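Phage-related protein (Bacillus cereus, PDB 4JG2) is of unknown function but belongs to the Enc34 family of phage single-stranded DNA-binding proteins, so it probably binds single-stranded DNA. Local coordinates at residues 158-166 and 174-182. Residues are numbered along the deposited sequence; the frame is centred on the assembly and turned at random.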
ATOM      1  N   ALA A 158     -11.051  -3.704  -0.077  1.00  7.22           N
ATOM      2  CA  ALA A 158     -10.546  -3.992  -1.376  1.00  6.69           C
ATOM      3  C   ALA A 158      -9.220  -4.732  -1.259  1.00  7.00           C
ATOM      4  O   ALA A 158      -8.395  -4.365  -0.402  1.00  8.20           O
ATOM      5  CB  ALA A 158     -10.306  -2.712  -2.166  1.00  8.52           C
ATOM      6  N   ARG A 159      -8.981  -5.702  -2.155  1.00  7.51           N
ATOM      7  CA  ARG A 159      -7.633  -6.277  -2.264  1.00  6.98           C
ATOM      8  C   ARG A 159      -6.710  -5.242  -2.935  1.00  7.48           C
ATOM      9  O   ARG A 159      -7.144  -4.549  -3.868  1.00  7.74           O
ATOM     10  CB  ARG A 159      -7.601  -7.556  -3.126  1.00  7.73           C
ATOM     11  CG  ARG A 159      -8.557  -8.670  -2.635  1.00  8.85           C
ATOM     12  CD  ARG A 159      -8.295  -9.992  -3.372  1.00 11.85           C
ATOM     13  NE  ARG A 159      -7.063 -10.494  -2.839  1.00 11.54           N
ATOM     14  CZ  ARG A 159      -6.286 -11.402  -3.404  1.00 13.33           C
ATOM     15  NH1 ARG A 159      -6.630 -11.979  -4.536  1.00 14.00           N
ATOM     16  NH2 ARG A 159      -5.171 -11.757  -2.746  1.00 16.26           N
ATOM     17  N   VAL A 160      -5.446  -5.181  -2.509  1.00  7.03           N
ATOM     18  CA  VAL A 160      -4.481  -4.262  -3.090  1.00  6.69           C
ATOM     19  C   VAL A 160      -3.205  -5.002  -3.436  1.00  6.91           C
ATOM     20  O   VAL A 160      -2.714  -5.785  -2.609  1.00  7.68           O
ATOM     21  CB  VAL A 160      -4.173  -3.092  -2.138  1.00  7.38           C
ATOM     22  CG1 VAL A 160      -3.252  -2.080  -2.824  1.00  7.60           C
ATOM     23  CG2 VAL A 160      -5.451  -2.409  -1.634  1.00  8.09           C
ATOM     24  N   SER A 161      -2.698  -4.750  -4.634  0.50  7.76           N
ATOM     25  CA  SER A 161      -1.434  -5.304  -5.053  0.50  8.56           C
ATOM     26  C   SER A 161      -0.340  -4.322  -4.587  0.50  7.57           C
ATOM     27  O   SER A 161      -0.469  -3.110  -4.743  0.50  8.16           O
ATOM     28  CB  SER A 161      -1.404  -5.464  -6.568  0.50 10.44           C
ATOM     29  OG  SER A 161      -0.207  -6.080  -6.971  0.50 17.35           O
ATOM     30  N   LEU A 162       0.685  -4.883  -3.975  1.00  8.98           N
ATOM     31  CA  LEU A 162       1.792  -4.152  -3.427  1.00  9.31           C
ATOM     32  C   LEU A 162       3.118  -4.686  -3.883  1.00  9.00           C
ATOM     33  O   LEU A 162       3.279  -5.907  -4.013  1.00 10.90           O
ATOM     34  CB  LEU A 162       1.769  -4.312  -1.885  1.00  9.97           C
ATOM     35  CG  LEU A 162       0.494  -3.894  -1.141  1.00 12.06           C
ATOM     36  CD1 LEU A 162       0.658  -4.212   0.341  1.00 13.39           C
ATOM     37  CD2 LEU A 162       0.109  -2.433  -1.382  1.00 13.42           C
ATOM     38  N   ASN A 163       4.085  -3.814  -4.138  0.50  9.14           N
ATOM     39  CA  ASN A 163       5.434  -4.270  -4.449  0.50  9.40           C
ATOM     40  C   ASN A 163       6.363  -3.533  -3.528  0.50  8.40           C
ATOM     41  O   ASN A 163       6.288  -2.336  -3.323  0.50 12.19           O
ATOM     42  CB  ASN A 163       5.904  -4.119  -5.927  0.50 12.62           C
ATOM     43  CG  ASN A 163       7.261  -4.856  -6.233  0.50 15.83           C
ATOM     44  OD1 ASN A 163       7.301  -6.074  -6.612  0.50 24.78           O
ATOM     45  ND2 ASN A 163       8.380  -4.097  -6.149  0.50 27.62           N
ATOM     46  N   PHE A 164       7.236  -4.284  -2.935  1.00  7.94           N
ATOM     47  CA  PHE A 164       8.205  -3.737  -1.991  1.00  7.96           C
ATOM     48  C   PHE A 164       9.560  -3.612  -2.626  1.00  7.49           C
ATOM     49  O   PHE A 164       9.990  -4.510  -3.345  1.00  9.98           O
ATOM     50  CB  PHE A 164       8.237  -4.675  -0.759  1.00  8.22           C
ATOM     51  CG  PHE A 164       6.919  -4.678   0.001  1.00  8.19           C
ATOM     52  CD1 PHE A 164       5.893  -5.582  -0.276  1.00  8.93           C
ATOM     53  CD2 PHE A 164       6.651  -3.705   0.926  1.00  7.83           C
ATOM     54  CE1 PHE A 164       4.687  -5.551   0.396  1.00  9.12           C
ATOM     55  CE2 PHE A 164       5.453  -3.646   1.601  1.00  8.74           C
ATOM     56  CZ  PHE A 164       4.477  -4.567   1.308  1.00  8.76           C
ATOM     57  N   TYR A 165      10.249  -2.526  -2.300  1.00  7.68           N
ATOM     58  CA  TYR A 165      11.537  -2.264  -2.924  1.00  7.56           C
ATOM     59  C   TYR A 165      12.412  -1.404  -2.018  1.00  6.76           C
ATOM     60  O   TYR A 165      11.942  -0.529  -1.295  1.00  7.70           O
ATOM     61  CB  TYR A 165      11.385  -1.609  -4.323  1.00  7.81           C
ATOM     62  CG  TYR A 165      10.689  -0.271  -4.311  1.00  8.17           C
ATOM     63  CD1 TYR A 165       9.274  -0.164  -4.403  1.00  9.00           C
ATOM     64  CD2 TYR A 165      11.389   0.904  -4.228  1.00  8.22           C
ATOM     65  CE1 TYR A 165       8.671   1.064  -4.438  1.00  9.45           C
ATOM     66  CE2 TYR A 165      10.757   2.149  -4.219  1.00  8.39           C
ATOM     67  CZ  TYR A 165       9.415   2.192  -4.328  1.00  8.73           C
ATOM     68  OH  TYR A 165       8.836   3.434  -4.311  1.00 11.06           O
ATOM     69  N   ALA A 166      13.709  -1.587  -2.110  1.00  6.83           N
ATOM     70  CA  ALA A 166      14.692  -0.779  -1.382  1.00  7.13           C
ATOM     71  C   ALA A 166      14.701   0.615  -1.932  1.00  7.20           C
ATOM     72  O   ALA A 166      14.589   0.825  -3.150  1.00  7.79           O
ATOM     73  CB  ALA A 166      16.070  -1.384  -1.447  1.00  9.01           C
ATOM     74  N   GLY A 174      15.492   2.521   3.367  1.00  9.56           N
ATOM     75  CA  GLY A 174      14.849   1.342   3.812  1.00 10.59           C
ATOM     76  C   GLY A 174      14.097   0.651   2.694  1.00  8.48           C
ATOM     77  O   GLY A 174      14.624   0.515   1.576  1.00  9.05           O
ATOM     78  N   VAL A 175      12.889   0.208   2.987  1.00  7.63           N
ATOM     79  CA  VAL A 175      12.016  -0.474   2.081  1.00  7.46           C
ATOM     80  C   VAL A 175      10.700   0.294   1.979  1.00  7.26           C
ATOM     81  O   VAL A 175      10.090   0.602   2.990  1.00  8.65           O
ATOM     82  CB  VAL A 175      11.760  -1.918   2.528  1.00  7.70           C
ATOM     83  CG1 VAL A 175      10.769  -2.603   1.587  1.00  9.18           C
ATOM     84  CG2 VAL A 175      13.039  -2.685   2.548  1.00  9.07           C
ATOM     85  N   ALA A 176      10.349   0.635   0.727  1.00  7.47           N
ATOM     86  CA  ALA A 176       9.137   1.337   0.383  1.00  7.57           C
ATOM     87  C   ALA A 176       8.140   0.388  -0.241  1.00  7.16           C
ATOM     88  O   ALA A 176       8.447  -0.765  -0.563  1.00  7.94           O
ATOM     89  CB  ALA A 176       9.415   2.493  -0.584  1.00 10.71           C
ATOM     90  N   CYS A 177       6.900   0.856  -0.412  1.00  8.17           N
ATOM     91  CA  CYS A 177       5.815   0.070  -0.928  1.00  8.49           C
ATOM     92  C   CYS A 177       5.181   0.763  -2.118  1.00  7.93           C
ATOM     93  O   CYS A 177       4.585   1.840  -1.981  1.00  8.66           O
ATOM     94  CB  CYS A 177       4.793  -0.218   0.120  1.00  9.58           C
ATOM     95  SG  CYS A 177       3.504  -1.323  -0.493  1.00 15.40           S
ATOM     96  N   GLY A 178       5.321   0.133  -3.293  1.00  7.83           N
ATOM     97  CA  GLY A 178       4.697   0.593  -4.473  1.00  7.81           C
ATOM     98  C   GLY A 178       3.254   0.120  -4.601  1.00  7.38           C
ATOM     99  O   GLY A 178       2.966  -1.075  -4.420  1.00  9.42           O
ATOM    100  N   LEU A 179       2.363   1.039  -4.899  1.00  7.24           N
ATOM    101  CA  LEU A 179       0.959   0.730  -5.139  1.00  7.08           C
ATOM    102  C   LEU A 179       0.762   0.179  -6.513  1.00  8.09           C
ATOM    103  O   LEU A 179       1.161   0.803  -7.512  1.00 10.25           O
ATOM    104  CB  LEU A 179       0.155   2.040  -5.025  1.00  7.83           C
ATOM    105  CG  LEU A 179      -1.354   1.940  -5.334  1.00  8.13           C
ATOM    106  CD1 LEU A 179      -2.063   0.954  -4.418  1.00  9.90           C
ATOM    107  CD2 LEU A 179      -1.995   3.318  -5.210  1.00  9.59           C
ATOM    108  N   GLY A 180       0.108  -0.980  -6.585  0.50  7.94           N
ATOM    109  CA  GLY A 180      -0.306  -1.609  -7.818  0.50  8.45           C
ATOM    110  C   GLY A 180      -1.816  -1.432  -7.919  0.50  9.29           C
ATOM    111  O   GLY A 180      -2.433  -0.496  -7.437  0.50 10.38           O
ATOM    112  N   ASN A 181      -2.451  -2.412  -8.488  0.50  8.86           N
ATOM    113  CA  ASN A 181      -3.864  -2.363  -8.680  0.50  8.65           C
ATOM    114  C   ASN A 181      -4.713  -2.609  -7.437  0.50  7.77           C
ATOM    115  O   ASN A 181      -4.222  -2.967  -6.356  0.50  8.35           O
ATOM    116  CB  ASN A 181      -4.143  -3.297  -9.816  0.50  8.52           C
ATOM    117  CG  ASN A 181      -3.212  -3.007 -10.963  0.50  8.82           C
ATOM    118  OD1 ASN A 181      -3.200  -1.882 -11.525  0.50  9.94           O
ATOM    119  ND2 ASN A 181      -2.370  -3.988 -11.277  0.50  9.58           N
ATOM    120  N   ILE A 182      -6.000  -2.370  -7.611  1.00  7.10           N
ATOM    121  CA  ILE A 182      -6.997  -2.460  -6.537  1.00  7.25           C
ATOM    122  C   ILE A 182      -8.243  -3.188  -7.006  1.00  6.70           C
ATOM    123  O   ILE A 182      -8.716  -2.895  -8.134  1.00  8.07           O
ATOM    124  CB  ILE A 182      -7.369  -1.005  -6.062  1.00  8.14           C
ATOM    125  CG1 ILE A 182      -6.117  -0.245  -5.594  1.00 10.14           C
ATOM    126  CG2 ILE A 182      -8.464  -1.018  -5.022  1.00  8.57           C
ATOM    127  CD1 ILE A 182      -6.332   1.220  -5.371  1.00 12.21           C
TER
HETATM  128  O   HOH W   1       6.578   3.984  -2.419  1.00 22.32           O
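Asn-163 and Gly-178 form a hydrogen-bonded antiparallel pair. Gly-178 N gives the shortest bond of the contact, 2.7 Å to Asn-163 O, and Asn-163 N bonds Gly-178 O in return. Tyr-165 and Ala-176 are paired the same way, with Ala-176 N 2.8 Å from Tyr-165 O. Beyond Leu-162 and Leu-179 the register slips by one residue. In this beta bulge Ser-161 faces two residues: its N bonds almost straight to Asn-181 O (176° at the hydrogen), while its O accepts Gly-180 N from above the carbonyl plane. The Asn-181 side chain turns elsewhere, its OD1 taking a hydrogen bond from Gln-137 N.

The strands, 157-169 and 175-186, are the arms of a beta hairpin within a mixed sheet, and the returning arm turns a corner at Gly-174. Strand 37-39 pairs with the other side of 157-169. The two faces of the hairpin differ. Val-160, Leu-162, Phe-164, Val-175, Cys-177, Leu-179 and Ile-182 make the buried one, packed partly against helix 75-96 and strand 125-132. Cys-177 SG is anti to its backbone N (chi1 -175°), which brings it between two side chains of the other strand. It lies 3.7 Å from Leu-162 CD2 and makes an oblique sulfur-aromatic contact with Phe-164, 4.1 Å from the ring centroid. Val-175 CG1 meets the same ring at its edge. Further along, Val-160 CG1 touches Leu-179 CD1 at 3.6 Å.

On the opposite face the Tyr-165 ring lies across the neighbouring strand. With chi1 at 61°, CG sits between the backbone N and the carbonyl carbon, and the ring reaches over Ala-176 and toward Gly-178, CE1 lying 3.7 Å from Gly-178 N. Ala-176 CB sits over one ring face in a CH-pi contact, 4.1 Å from the centroid. A water bridges Tyr-165 OH and Cys-177 O.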